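Local coordinates for protein putative dehydrogenase (Pseudarthrobacter phenanthrenivorans, PDB 6A3F) that oxidises levoglucosan to 3-dehydrolevoglucosan with NAD(+) as the hydride acceptor, working as a homotetramer of the Gfo/Idh/MocA family, at residues R58-A69 and A73-S83. Residues are numbered along the deposited sequence; the frame is centred on the assembly and turned at random.
Sequences RKVIAEANPELA and ARRFGFENSTS
The ring of Phe78 slots between Arg58 and Ile61 like a card between two fingers. Arg58 CB sits over the centre of one face, 3.5 Å from the centroid, while Ile61 CB presses on the opposite face, offset toward the rim; both are CH-pi contacts. From there the Arg58 chain bends at chi3 (-86°) and reaches the C-terminal end of helix 66-76, where NH1 donates to Phe76 O at 2.9 Å and Gly77 O lies over one guanidinium face. Ile61 is the bump that fills the hollow under the helix. With CG1 anti to the backbone N (chi1 -172°), CD1 touches the Phe76 ring edge at CD2, 3.7 Å away, and CG2 packs on Ala73 CB. Ala69 fits its small CB against Thr82 O, and Ser81 CB nestles by Ala69 O. Strands 58-62 and 80-82 pair in parallel, as in Asn80 N to Lys59 O. On the other face, Ala62 CB meets Thr82 CG2, with Ile88 packed on both. This is the beta-alpha-beta crossover at the sheet edge of the Rossmann domain, and Glu63, an NADH-binding residue, follows its inner strand. The Phe78, Ile61 and Ala73 part is apolar; on the helix side, a water links Ser81 OG to Pro66 O, a Lys59 NZ to Glu79 OE1 salt bridge (3.1 Å) lies where the strands begin, and Arg58 probably offsets the partial negative charge of the helix end.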
loop_
_atom_site.group_PDB
_atom_site.type_symbol
_atom_site.label_atom_id
_atom_site.label_comp_id
_atom_site.label_asym_id
_atom_site.label_seq_id
_atom_site.Cartn_x
_atom_site.Cartn_y
_atom_site.Cartn_z
ATOM N N ARG B 58 12.295 24.460 -31.222
ATOM C CA ARG B 58 11.109 25.139 -30.808
ATOM C C ARG B 58 11.025 26.418 -31.646
ATOM O O ARG B 58 11.479 27.453 -31.209
ATOM C CB ARG B 58 11.148 25.444 -29.306
ATOM C CG ARG B 58 11.190 24.200 -28.423
ATOM C CD ARG B 58 11.524 24.451 -26.959
ATOM N NE ARG B 58 12.971 24.488 -26.761
ATOM C CZ ARG B 58 13.612 25.094 -25.773
ATOM N NH1 ARG B 58 12.968 25.793 -24.854
ATOM N NH2 ARG B 58 14.931 25.052 -25.756
ATOM N N LYS B 59 10.461 26.302 -32.847
ATOM C CA LYS B 59 10.637 27.342 -33.855
ATOM C C LYS B 59 9.606 28.448 -33.640
ATOM O O LYS B 59 9.965 29.647 -33.574
ATOM C CB LYS B 59 10.542 26.756 -35.266
ATOM C CG LYS B 59 10.921 27.740 -36.374
ATOM C CD LYS B 59 12.316 28.318 -36.212
ATOM C CE LYS B 59 12.830 28.896 -37.511
ATOM N NZ LYS B 59 14.297 29.111 -37.480
ATOM N N VAL B 60 8.343 28.062 -33.528
ATOM C CA VAL B 60 7.266 29.047 -33.435
ATOM C C VAL B 60 6.138 28.511 -32.550
ATOM O O VAL B 60 5.843 27.343 -32.602
ATOM C CB VAL B 60 6.748 29.394 -34.845
ATOM C CG1 VAL B 60 6.065 28.226 -35.523
ATOM C CG2 VAL B 60 5.830 30.591 -34.814
ATOM N N ILE B 61 5.518 29.405 -31.783
ATOM C CA ILE B 61 4.337 29.108 -30.966
ATOM C C ILE B 61 3.214 30.086 -31.338
ATOM O O ILE B 61 3.458 31.267 -31.524
ATOM C CB ILE B 61 4.684 29.150 -29.460
ATOM C CG1 ILE B 61 3.545 28.667 -28.569
ATOM C CG2 ILE B 61 5.196 30.519 -29.039
ATOM C CD1 ILE B 61 3.984 28.401 -27.156
ATOM N N ALA B 62 2.009 29.545 -31.463
ATOM C CA ALA B 62 0.792 30.343 -31.702
ATOM C C ALA B 62 -0.051 30.387 -30.439
ATOM O O ALA B 62 -0.298 29.332 -29.836
ATOM C CB ALA B 62 0.006 29.710 -32.814
ATOM N N GLU B 63 -0.507 31.578 -30.062
ATOM C CA GLU B 63 -1.540 31.734 -29.056
ATOM C C GLU B 63 -2.613 32.703 -29.595
ATOM O O GLU B 63 -2.525 33.170 -30.730
ATOM C CB GLU B 63 -0.975 32.248 -27.732
ATOM C CG GLU B 63 0.157 31.415 -27.170
ATOM C CD GLU B 63 -0.216 30.039 -26.644
ATOM O OE1 GLU B 63 -1.395 29.791 -26.400
ATOM O OE2 GLU B 63 0.709 29.196 -26.509
ATOM N N ALA B 64 -3.604 32.974 -28.760
ATOM C CA ALA B 64 -4.862 33.601 -29.164
ATOM C C ALA B 64 -4.610 35.062 -29.587
ATOM O O ALA B 64 -5.320 35.579 -30.415
ATOM C CB ALA B 64 -5.861 33.506 -28.033
ATOM N N ASN B 65 -3.598 35.715 -29.031
ATOM C CA ASN B 65 -3.253 37.057 -29.471
ATOM C C ASN B 65 -1.736 37.225 -29.418
ATOM O O ASN B 65 -1.060 36.406 -28.812
ATOM C CB ASN B 65 -3.978 38.112 -28.631
ATOM C CG ASN B 65 -3.438 38.218 -27.225
ATOM O OD1 ASN B 65 -2.266 38.503 -27.024
ATOM N ND2 ASN B 65 -4.306 38.025 -26.256
ATOM N N PRO B 66 -1.215 38.288 -30.063
ATOM C CA PRO B 66 0.219 38.413 -30.294
ATOM C C PRO B 66 1.024 38.597 -28.994
ATOM O O PRO B 66 2.119 38.060 -28.875
ATOM C CB PRO B 66 0.398 39.650 -31.189
ATOM C CG PRO B 66 -0.991 39.912 -31.759
ATOM C CD PRO B 66 -1.948 39.420 -30.689
ATOM N N GLU B 67 0.490 39.363 -28.054
ATOM C CA GLU B 67 1.113 39.550 -26.736
ATOM C C GLU B 67 1.247 38.216 -25.977
ATOM O O GLU B 67 2.330 37.886 -25.468
ATOM C CB GLU B 67 0.275 40.508 -25.893
ATOM C CG GLU B 67 0.106 41.890 -26.518
ATOM C CD GLU B 67 -0.692 41.979 -27.821
ATOM O OE1 GLU B 67 -1.830 41.441 -27.893
ATOM O OE2 GLU B 67 -0.164 42.590 -28.772
ATOM N N LEU B 68 0.140 37.490 -25.834
ATOM C CA LEU B 68 0.182 36.158 -25.220
ATOM C C LEU B 68 1.209 35.279 -25.940
ATOM O O LEU B 68 1.924 34.529 -25.298
ATOM C CB LEU B 68 -1.190 35.489 -25.322
ATOM C CG LEU B 68 -2.191 35.746 -24.197
ATOM C CD1 LEU B 68 -3.107 34.534 -24.057
ATOM C CD2 LEU B 68 -1.515 36.059 -22.869
ATOM N N ALA B 69 1.205 35.319 -27.268
ATOM C CA ALA B 69 2.050 34.454 -28.083
ATOM C C ALA B 69 3.519 34.804 -27.833
ATOM O O ALA B 69 4.352 33.908 -27.701
ATOM C CB ALA B 69 1.695 34.586 -29.546
ATOM N N ALA B 73 6.363 32.456 -26.042
ATOM C CA ALA B 73 7.610 32.159 -26.707
ATOM C C ALA B 73 8.806 32.417 -25.775
ATOM O O ALA B 73 9.778 31.649 -25.784
ATOM C CB ALA B 73 7.718 32.957 -27.980
ATOM N N ARG B 74 8.714 33.471 -24.966
ATOM C CA ARG B 74 9.716 33.784 -23.978
ATOM C C ARG B 74 9.737 32.674 -22.904
ATOM O O ARG B 74 10.787 32.169 -22.538
ATOM C CB ARG B 74 9.416 35.150 -23.353
ATOM C CG ARG B 74 9.957 36.324 -24.157
ATOM C CD ARG B 74 9.936 37.630 -23.374
ATOM N NE ARG B 74 8.576 38.116 -23.126
ATOM C CZ ARG B 74 7.816 38.765 -24.019
ATOM N NH1 ARG B 74 8.320 39.140 -25.185
ATOM N NH2 ARG B 74 6.541 39.009 -23.753
ATOM N N ARG B 75 8.567 32.297 -22.426
ATOM C CA ARG B 75 8.475 31.351 -21.300
ATOM C C ARG B 75 8.953 29.956 -21.719
ATOM O O ARG B 75 9.669 29.286 -20.972
ATOM C CB ARG B 75 7.032 31.228 -20.832
ATOM C CG ARG B 75 6.856 30.273 -19.660
ATOM C CD ARG B 75 5.405 30.192 -19.212
ATOM N NE ARG B 75 5.229 29.122 -18.247
ATOM C CZ ARG B 75 4.289 29.081 -17.315
ATOM N NH1 ARG B 75 3.255 29.911 -17.369
ATOM N NH2 ARG B 75 4.379 28.183 -16.349
ATOM N N PHE B 76 8.545 29.539 -22.907
ATOM C CA PHE B 76 8.749 28.188 -23.406
ATOM C C PHE B 76 9.995 28.109 -24.301
ATOM O O PHE B 76 10.355 27.034 -24.687
ATOM C CB PHE B 76 7.488 27.661 -24.100
ATOM C CG PHE B 76 6.278 27.568 -23.202
ATOM C CD1 PHE B 76 6.388 27.102 -21.900
ATOM C CD2 PHE B 76 5.017 27.905 -23.664
ATOM C CE1 PHE B 76 5.284 27.045 -21.055
ATOM C CE2 PHE B 76 3.904 27.815 -22.838
ATOM C CZ PHE B 76 4.036 27.404 -21.532
ATOM N N GLY B 77 10.696 29.222 -24.582
ATOM C CA GLY B 77 11.937 29.149 -25.363
ATOM C C GLY B 77 11.725 28.881 -26.844
ATOM O O GLY B 77 12.535 28.164 -27.456
ATOM N N PHE B 78 10.660 29.445 -27.422
ATOM C CA PHE B 78 10.440 29.449 -28.866
ATOM C C PHE B 78 11.019 30.721 -29.490
ATOM O O PHE B 78 10.956 31.796 -28.893
ATOM C CB PHE B 78 8.949 29.369 -29.183
ATOM C CG PHE B 78 8.412 27.979 -29.014
ATOM C CD1 PHE B 78 8.218 27.453 -27.746
ATOM C CD2 PHE B 78 8.125 27.206 -30.113
ATOM C CE1 PHE B 78 7.695 26.186 -27.589
ATOM C CE2 PHE B 78 7.631 25.927 -29.949
ATOM C CZ PHE B 78 7.419 25.427 -28.686
ATOM N N GLU B 79 11.599 30.534 -30.673
ATOM C CA GLU B 79 12.278 31.591 -31.394
ATOM C C GLU B 79 11.266 32.669 -31.816
ATOM O O GLU B 79 11.560 33.847 -31.688
ATOM C CB GLU B 79 12.998 30.995 -32.607
ATOM C CG GLU B 79 13.577 32.067 -33.523
ATOM C CD GLU B 79 14.458 31.570 -34.656
ATOM O OE1 GLU B 79 14.817 30.365 -34.656
ATOM O OE2 GLU B 79 14.810 32.401 -35.522
ATOM N N ASN B 80 10.103 32.258 -32.331
ATOM C CA ASN B 80 9.122 33.147 -32.959
ATOM C C ASN B 80 7.753 32.903 -32.345
ATOM O O ASN B 80 7.546 31.822 -31.788
ATOM C CB ASN B 80 9.019 32.889 -34.457
ATOM C CG ASN B 80 10.371 33.006 -35.130
ATOM O OD1 ASN B 80 10.966 32.015 -35.582
ATOM N ND2 ASN B 80 10.921 34.190 -35.049
ATOM N N SER B 81 6.842 33.873 -32.528
ATOM C CA SER B 81 5.468 33.809 -32.045
ATOM C C SER B 81 4.498 34.414 -33.066
ATOM O O SER B 81 4.889 35.221 -33.884
ATOM C CB SER B 81 5.333 34.512 -30.750
ATOM O OG SER B 81 5.549 35.905 -30.899
ATOM N N THR B 82 3.249 34.004 -32.991
ATOM C CA THR B 82 2.219 34.446 -33.924
ATOM C C THR B 82 0.865 34.299 -33.229
ATOM O O THR B 82 0.752 33.491 -32.323
ATOM C CB THR B 82 2.262 33.658 -35.242
ATOM O OG1 THR B 82 1.326 34.258 -36.144
ATOM C CG2 THR B 82 1.924 32.186 -35.095
ATOM N N SER B 83 -0.131 35.103 -33.633
ATOM C CA SER B 83 -1.537 34.869 -33.256
ATOM C C SER B 83 -2.309 34.208 -34.405
ATOM O O SER B 83 -3.529 34.031 -34.320
ATOM C CB SER B 83 -2.199 36.153 -32.867
ATOM O OG SER B 83 -1.887 37.141 -33.837
HETATM O O HOH W 1 3.277 37.336 -31.287
#